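Local coordinates for protein FOP (Homo sapiens, PDB 2D68) that is required for anchoring microtubules to centrosomes and for ciliation, homodimerising through its N-terminal LisH-containing domain, at the interface of chains A and B. Sequence-based numbering; all coordinates share one arbitrary frame. Chains: chain A/B, FOP.

The interface of chains A and B. Residues chain A 28, 73, 75-76; chain B 12, 21-22, 25.
A:Phe28, near the end of helix 16-31, and A:Leu75 and A:Leu76, in the first turn of helix 74-81, meet B:Val21, B:Ala22 and B:Val25 on one side of the partner's helix 16-31 and B:Phe12 on its helix 7-13, all with helical backbone angles, while A:Pro73 (psi 156°) is still extended just before its helix. The ring of A:Phe28 lies across B helix 16-31. With CG anti to the backbone N (chi1 171°), it points its far rim at chain B, and CE1 lies 3.7 Å from CE2 of B:Phe12, which sits at the ring's edge, in its plane. One face, toward the rim, takes methyl CG2 of B:Val25; CZ rests against CB of B:Ala22. Methyl CG1 of B:Val21 sits in the corner formed by CD1 of A:Phe28, at 3.7 Å, and CB of A:Leu75, at 3.8 Å. Its other branch, CG2, packs on the backbone of A:Leu76, 3.9 Å from CA. A:Leu75 also sends CD2 to CG2 of B:Val25 (3.7 Å). The two rings are inclined at roughly 55°, and CE1 of A:Phe28 approaches B:Phe12 from one side of its plane. On that same side CD of A:Pro73 lies 3.8 Å from CE1 of B:Phe12, while CD2 of A:Leu76 abuts the ring edge in plane. Repeated by the two-fold axis, this apolar patch ties helix 74-81, the last of this N-terminal fragment, to the partner's helices 7-13 and 16-31 and helps hold the FOP homodimer together.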
# COMPACT_ATOMS: atom_id res chain seq x y z
N PHE A 28 5.33 3.11 2.49
CA PHE A 28 4.29 3.56 3.42
C PHE A 28 4.65 3.13 4.85
O PHE A 28 4.55 3.93 5.78
CB PHE A 28 2.92 2.98 3.00
CG PHE A 28 1.83 3.19 4.00
CD1 PHE A 28 1.01 4.31 3.93
CD2 PHE A 28 1.62 2.27 5.03
CE1 PHE A 28 -0.01 4.52 4.89
CE2 PHE A 28 0.62 2.47 5.98
CZ PHE A 28 -0.20 3.57 5.91
N PRO A 73 3.36 9.79 2.69
CA PRO A 73 3.93 8.67 1.93
C PRO A 73 3.65 8.88 0.45
O PRO A 73 2.70 9.60 0.10
CB PRO A 73 3.14 7.46 2.46
CG PRO A 73 1.80 8.05 2.82
CD PRO A 73 2.16 9.40 3.45
N LEU A 75 2.31 6.96 -1.70
CA LEU A 75 0.97 6.50 -2.05
C LEU A 75 -0.07 7.59 -1.87
O LEU A 75 -1.10 7.59 -2.55
CB LEU A 75 0.61 5.25 -1.23
CG LEU A 75 -0.28 4.16 -1.82
CD1 LEU A 75 0.12 3.75 -3.23
CD2 LEU A 75 -0.15 2.96 -0.90
N LEU A 76 0.18 8.53 -0.95
CA LEU A 76 -0.77 9.63 -0.75
C LEU A 76 -0.85 10.51 -1.99
O LEU A 76 -1.92 10.98 -2.34
CB LEU A 76 -0.43 10.48 0.47
CG LEU A 76 -1.35 11.68 0.76
CD1 LEU A 76 -2.80 11.29 1.02
CD2 LEU A 76 -0.83 12.48 1.95
N PHE B 12 -3.26 11.22 9.80
CA PHE B 12 -3.34 10.72 8.44
C PHE B 12 -4.60 9.89 8.25
O PHE B 12 -5.34 10.10 7.28
CB PHE B 12 -2.08 9.90 8.13
CG PHE B 12 -2.03 9.31 6.75
CD1 PHE B 12 -1.61 10.08 5.66
CD2 PHE B 12 -2.33 7.97 6.55
CE1 PHE B 12 -1.51 9.51 4.39
CE2 PHE B 12 -2.25 7.40 5.28
CZ PHE B 12 -1.82 8.16 4.20
N VAL B 21 -5.61 5.32 1.48
CA VAL B 21 -4.24 4.78 1.33
C VAL B 21 -4.00 3.59 2.26
O VAL B 21 -3.58 2.49 1.81
CB VAL B 21 -3.19 5.88 1.61
CG1 VAL B 21 -1.80 5.27 1.67
CG2 VAL B 21 -3.23 6.93 0.50
N ALA B 22 -4.27 3.79 3.55
CA ALA B 22 -4.00 2.72 4.52
C ALA B 22 -4.85 1.47 4.26
O ALA B 22 -4.35 0.35 4.34
CB ALA B 22 -4.18 3.21 5.95
N VAL B 25 -3.27 -0.48 1.50
CA VAL B 25 -2.13 -1.24 2.01
C VAL B 25 -2.61 -2.52 2.73
O VAL B 25 -2.11 -3.62 2.44
CB VAL B 25 -1.26 -0.36 2.92
CG1 VAL B 25 -0.13 -1.20 3.59
CG2 VAL B 25 -0.62 0.76 2.10